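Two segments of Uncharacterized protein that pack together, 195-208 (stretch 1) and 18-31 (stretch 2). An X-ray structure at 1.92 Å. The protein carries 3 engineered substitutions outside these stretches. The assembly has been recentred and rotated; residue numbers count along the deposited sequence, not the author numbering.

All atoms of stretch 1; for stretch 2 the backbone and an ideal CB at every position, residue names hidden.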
# COMPACT_ATOMS: atom_id res chain seq x y z
N GLN A 195 -9.42 -7.49 -4.52
CA GLN A 195 -8.56 -6.73 -5.46
C GLN A 195 -9.33 -5.54 -6.06
O GLN A 195 -8.82 -4.39 -6.03
CB GLN A 195 -8.02 -7.72 -6.50
CG GLN A 195 -7.27 -7.13 -7.68
CD GLN A 195 -6.86 -8.27 -8.58
OE1 GLN A 195 -5.70 -8.70 -8.59
NE2 GLN A 195 -7.83 -8.85 -9.27
N ARG A 196 -10.54 -5.79 -6.54
CA ARG A 196 -11.36 -4.73 -7.18
C ARG A 196 -11.71 -3.67 -6.15
O ARG A 196 -11.63 -2.46 -6.47
CB ARG A 196 -12.64 -5.36 -7.72
CG ARG A 196 -13.48 -4.42 -8.53
CD ARG A 196 -14.67 -5.17 -9.08
NE ARG A 196 -14.31 -6.23 -10.02
CZ ARG A 196 -15.15 -6.74 -10.93
NH1 ARG A 196 -16.38 -6.26 -11.05
NH2 ARG A 196 -14.75 -7.69 -11.77
N GLN A 197 -12.14 -4.06 -4.96
CA GLN A 197 -12.47 -3.03 -3.94
C GLN A 197 -11.21 -2.23 -3.56
O GLN A 197 -11.35 -1.05 -3.27
CB GLN A 197 -13.12 -3.62 -2.68
CG GLN A 197 -14.56 -4.03 -2.93
CD GLN A 197 -15.34 -4.42 -1.69
OE1 GLN A 197 -15.05 -3.98 -0.57
NE2 GLN A 197 -16.31 -5.30 -1.91
N GLN A 198 -10.06 -2.87 -3.37
CA GLN A 198 -8.83 -2.12 -3.00
C GLN A 198 -8.53 -1.09 -4.12
O GLN A 198 -8.20 0.08 -3.83
CB GLN A 198 -7.66 -3.09 -2.81
CG GLN A 198 -7.79 -3.94 -1.55
CD GLN A 198 -6.79 -5.09 -1.54
OE1 GLN A 198 -6.37 -5.57 -2.60
NE2 GLN A 198 -6.40 -5.55 -0.35
N GLY A 199 -8.62 -1.51 -5.37
CA GLY A 199 -8.41 -0.60 -6.51
C GLY A 199 -9.37 0.57 -6.42
O GLY A 199 -8.96 1.75 -6.58
N PHE A 200 -10.64 0.30 -6.17
CA PHE A 200 -11.67 1.37 -6.08
C PHE A 200 -11.35 2.33 -4.93
O PHE A 200 -11.41 3.55 -5.07
CB PHE A 200 -13.05 0.74 -5.89
CG PHE A 200 -14.13 1.76 -5.79
CD1 PHE A 200 -14.73 2.27 -6.93
CD2 PHE A 200 -14.61 2.16 -4.55
CE1 PHE A 200 -15.76 3.20 -6.82
CE2 PHE A 200 -15.64 3.09 -4.45
CZ PHE A 200 -16.22 3.61 -5.59
N LEU A 201 -11.06 1.79 -3.75
CA LEU A 201 -10.71 2.63 -2.58
C LEU A 201 -9.44 3.48 -2.85
O LEU A 201 -9.40 4.60 -2.39
CB LEU A 201 -10.51 1.73 -1.36
CG LEU A 201 -11.81 1.38 -0.62
CD1 LEU A 201 -11.59 0.25 0.36
CD2 LEU A 201 -12.34 2.62 0.09
N GLY A 202 -8.46 2.94 -3.56
CA GLY A 202 -7.27 3.72 -4.00
C GLY A 202 -7.69 4.94 -4.81
O GLY A 202 -7.21 6.04 -4.54
N GLN A 203 -8.68 4.79 -5.69
CA GLN A 203 -9.14 5.92 -6.52
C GLN A 203 -9.98 6.87 -5.68
O GLN A 203 -9.80 8.08 -5.85
CB GLN A 203 -9.91 5.42 -7.74
CG GLN A 203 -9.01 4.68 -8.69
CD GLN A 203 -7.92 5.60 -9.16
OE1 GLN A 203 -8.19 6.65 -9.74
NE2 GLN A 203 -6.69 5.19 -8.90
N THR A 204 -10.82 6.37 -4.76
CA THR A 204 -11.64 7.28 -3.95
C THR A 204 -10.74 7.98 -2.93
O THR A 204 -11.03 9.13 -2.63
CB THR A 204 -12.88 6.62 -3.32
OG1 THR A 204 -12.52 5.68 -2.35
CG2 THR A 204 -13.70 5.85 -4.33
N THR A 205 -9.69 7.35 -2.45
CA THR A 205 -8.77 8.02 -1.50
C THR A 205 -8.06 9.16 -2.26
O THR A 205 -7.88 10.23 -1.69
CB THR A 205 -7.75 7.04 -0.89
OG1 THR A 205 -8.51 6.05 -0.19
CG2 THR A 205 -6.78 7.72 0.06
N ALA A 206 -7.68 8.92 -3.50
CA ALA A 206 -6.94 9.92 -4.30
C ALA A 206 -7.90 11.09 -4.57
O ALA A 206 -7.50 12.25 -4.47
CB ALA A 206 -6.41 9.28 -5.54
N PHE A 207 -9.15 10.80 -4.87
CA PHE A 207 -10.16 11.85 -5.15
C PHE A 207 -10.31 12.74 -3.93
O PHE A 207 -10.26 13.96 -4.01
CB PHE A 207 -11.50 11.25 -5.58
CG PHE A 207 -12.52 12.30 -5.94
CD1 PHE A 207 -13.18 13.01 -4.95
CD2 PHE A 207 -12.77 12.60 -7.27
CE1 PHE A 207 -14.09 14.00 -5.29
CE2 PHE A 207 -13.70 13.57 -7.60
CZ PHE A 207 -14.35 14.27 -6.61
N SER A 208 -10.44 12.12 -2.79
CA SER A 208 -10.57 12.79 -1.48
C SER A 208 -9.29 13.59 -1.10
O SER A 208 -9.44 14.64 -0.52
CB SER A 208 -10.92 11.75 -0.45
OG SER A 208 -11.03 12.37 0.82
N UNK A 18 -13.62 9.97 -13.45
CA UNK A 18 -13.81 9.10 -14.63
C UNK A 18 -13.40 7.67 -14.27
O UNK A 18 -14.08 6.70 -14.62
CB UNK A 18 -13.00 9.61 -15.82
N UNK A 19 -12.27 7.52 -13.57
CA UNK A 19 -11.79 6.20 -13.15
C UNK A 19 -12.77 5.59 -12.13
O UNK A 19 -13.05 4.37 -12.25
CB UNK A 19 -10.39 6.30 -12.55
N UNK A 20 -13.27 6.39 -11.20
CA UNK A 20 -14.24 5.91 -10.18
C UNK A 20 -15.50 5.40 -10.87
O UNK A 20 -16.02 4.36 -10.44
CB UNK A 20 -14.60 7.02 -9.19
N UNK A 21 -15.93 6.03 -11.96
CA UNK A 21 -17.19 5.60 -12.64
C UNK A 21 -16.98 4.28 -13.39
O UNK A 21 -17.99 3.64 -13.65
CB UNK A 21 -17.67 6.67 -13.62
N UNK A 22 -15.74 3.86 -13.70
CA UNK A 22 -15.45 2.69 -14.53
C UNK A 22 -15.69 1.39 -13.75
O UNK A 22 -15.71 0.37 -14.38
CB UNK A 22 -14.01 2.74 -15.04
N UNK A 23 -15.83 1.46 -12.43
CA UNK A 23 -15.96 0.28 -11.55
C UNK A 23 -17.42 -0.18 -11.51
O UNK A 23 -18.31 0.65 -11.36
CB UNK A 23 -15.46 0.60 -10.14
N UNK A 24 -17.64 -1.48 -11.68
CA UNK A 24 -18.98 -2.09 -11.58
C UNK A 24 -18.95 -3.25 -10.58
O UNK A 24 -17.84 -3.75 -10.19
CB UNK A 24 -19.46 -2.58 -12.95
N UNK A 25 -20.13 -3.64 -10.11
CA UNK A 25 -20.28 -4.83 -9.26
C UNK A 25 -19.84 -4.56 -7.85
O UNK A 25 -19.47 -5.50 -7.19
CB UNK A 25 -19.48 -6.01 -9.83
N UNK A 26 -19.85 -3.30 -7.43
CA UNK A 26 -19.41 -2.95 -6.06
C UNK A 26 -20.63 -2.72 -5.18
O UNK A 26 -21.74 -2.52 -5.66
CB UNK A 26 -18.52 -1.71 -6.07
N UNK A 27 -20.46 -2.76 -3.86
CA UNK A 27 -21.58 -2.55 -2.95
C UNK A 27 -22.08 -1.12 -2.86
O UNK A 27 -21.45 -0.18 -3.39
CB UNK A 27 -21.18 -3.02 -1.55
N UNK A 28 -23.18 -0.97 -2.12
CA UNK A 28 -23.94 0.29 -2.00
C UNK A 28 -22.99 1.45 -1.64
O UNK A 28 -23.13 2.51 -2.25
CB UNK A 28 -25.04 0.16 -0.94
N UNK A 29 -22.08 1.28 -0.68
CA UNK A 29 -21.19 2.41 -0.28
C UNK A 29 -20.35 2.90 -1.47
O UNK A 29 -20.07 4.12 -1.46
CB UNK A 29 -20.26 1.98 0.86
N UNK A 30 -19.95 2.03 -2.40
CA UNK A 30 -19.18 2.38 -3.62
C UNK A 30 -20.10 3.17 -4.56
O UNK A 30 -19.70 4.21 -5.10
CB UNK A 30 -18.64 1.13 -4.32
N UNK A 31 -21.34 2.72 -4.71
CA UNK A 31 -22.34 3.45 -5.52
C UNK A 31 -22.61 4.82 -4.88
O UNK A 31 -22.78 5.78 -5.63
CB UNK A 31 -23.64 2.65 -5.64

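Stretch 1 is one continuous helix, and its largest single contribution to the contact is Phe200.

Position 18 is helical and out of reach, so stretch 1 sets no rule; it is Ala18. At 19 the CB points toward stretch 1 and lies 3.6 Å from Gln203 OE1, an acceptor that a small polar residue could approach. Thr19 packs its CG2 3.5 Å from Gln203 OE1, while one water joins the two side chains, 3.1 Å from Thr19 OG1 and donating to Gln203 OE1 at 2.7 Å.

Position 20 points sideways, yet its CB is within 4.6 Å of Phe200 CE1, beside a hollow bounded by Phe200, Gln203, Thr204 and Phe207. A branched or long aliphatic chain, Ile, Leu or Met, could fill it. Ile20 does so as a knob: CD1 reaches 3.9 Å from both Thr204 CG2 and Phe207 CB, and CG2 lies 3.8 Å from Phe200 CE1.

Positions 21 and 22 make no contact; they are Gln21 and Ser22. Ser22 OG donates a hydrogen bond to Thr19 O at 2.7 Å.

At 23 the chain is extended and the CB points toward stretch 1, 3.7 Å from Phe200 CD1. Gly199, without a side chain, leaves space beside Phe200 that an aromatic or large aliphatic could use. Phe23 brings CZ to 3.8 Å from Gly199 C, with Phe200 CA over one face of its ring. Phe200 turns its edge to the Phe23 face, planes at 81°, and Phe200 CB sits 4.1 Å from the centroid of the Phe23 ring.

Position 24 points away, so many residues would serve; the backbone does the work. In Ser24 the carbonyl O accepts a hydrogen bond from Arg196 NH1 at 3.0 Å.

At 25 phi is 77°, which favours glycine, and an ideal CB would stand 3.3 Å from Arg196 NH1. Gly25 answers both.

Position 26 points toward stretch 1 with room ahead of its CB, inviting Leu, Ile or Met. Leu26 places CD1 over a face of Phe200, 3.8 Å from the ring centroid, and CD2 3.7 Å from Gln197 CG.

Position 27 precedes a helix, and its CB points sideways, 5.4 Å from Gln197 NE2, so stretch 1 restricts it little; Ser, Thr, Asp or Pro could suit it. Pro27 takes the N-cap position, its CD 3.8 Å from Gln197 NE2.

Positions 28 and 29 are helical and make no contact: Gln28 and Asn29. Position 30 brings its CB 3.6 Å from Phe200 CE2, which favours a small residue: Ala30. Position 31 points away: Val31.

Stretch 2 (18-31) ATIQSFSGLPQNAV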
# COMPACT_ATOMS: atom_id res chain seq x y z
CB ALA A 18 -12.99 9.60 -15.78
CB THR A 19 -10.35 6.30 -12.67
OG1 THR A 19 -9.61 6.81 -13.78
CG2 THR A 19 -9.79 4.95 -12.30
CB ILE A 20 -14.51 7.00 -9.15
CG1 ILE A 20 -13.30 7.19 -8.23
CG2 ILE A 20 -15.76 6.65 -8.36
CD1 ILE A 20 -13.38 8.38 -7.33
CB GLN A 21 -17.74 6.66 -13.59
CG GLN A 21 -18.07 7.97 -12.90
CD GLN A 21 -19.08 7.90 -11.78
OE1 GLN A 21 -19.72 6.87 -11.55
NE2 GLN A 21 -19.19 8.99 -11.04
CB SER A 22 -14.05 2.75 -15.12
OG SER A 22 -13.08 2.41 -14.14
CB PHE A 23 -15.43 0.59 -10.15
CG PHE A 23 -13.92 0.58 -10.02
CD1 PHE A 23 -13.17 1.72 -10.32
CD2 PHE A 23 -13.24 -0.56 -9.63
CE1 PHE A 23 -11.79 1.72 -10.17
CE2 PHE A 23 -11.85 -0.57 -9.53
CZ PHE A 23 -11.13 0.57 -9.78
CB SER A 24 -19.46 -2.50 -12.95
OG SER A 24 -18.59 -3.46 -13.52
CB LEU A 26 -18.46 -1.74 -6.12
CG LEU A 26 -17.10 -2.02 -6.77
CD1 LEU A 26 -16.28 -0.73 -6.88
CD2 LEU A 26 -16.31 -3.08 -5.99
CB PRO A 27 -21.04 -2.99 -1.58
CG PRO A 27 -19.53 -2.87 -1.71
CD PRO A 27 -19.23 -3.17 -3.16
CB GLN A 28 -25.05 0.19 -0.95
CG GLN A 28 -25.86 1.47 -0.86
CD GLN A 28 -26.68 1.71 -2.10
OE1 GLN A 28 -27.37 0.80 -2.57
NE2 GLN A 28 -26.62 2.92 -2.64
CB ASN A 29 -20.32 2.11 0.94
CG ASN A 29 -21.14 1.89 2.20
OD1 ASN A 29 -21.68 2.82 2.78
ND2 ASN A 29 -21.22 0.65 2.61
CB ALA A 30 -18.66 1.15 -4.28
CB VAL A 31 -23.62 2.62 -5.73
CG1 VAL A 31 -24.64 3.42 -6.52
CG2 VAL A 31 -23.31 1.34 -6.45
O HOH W 1 -7.77 8.31 -11.77
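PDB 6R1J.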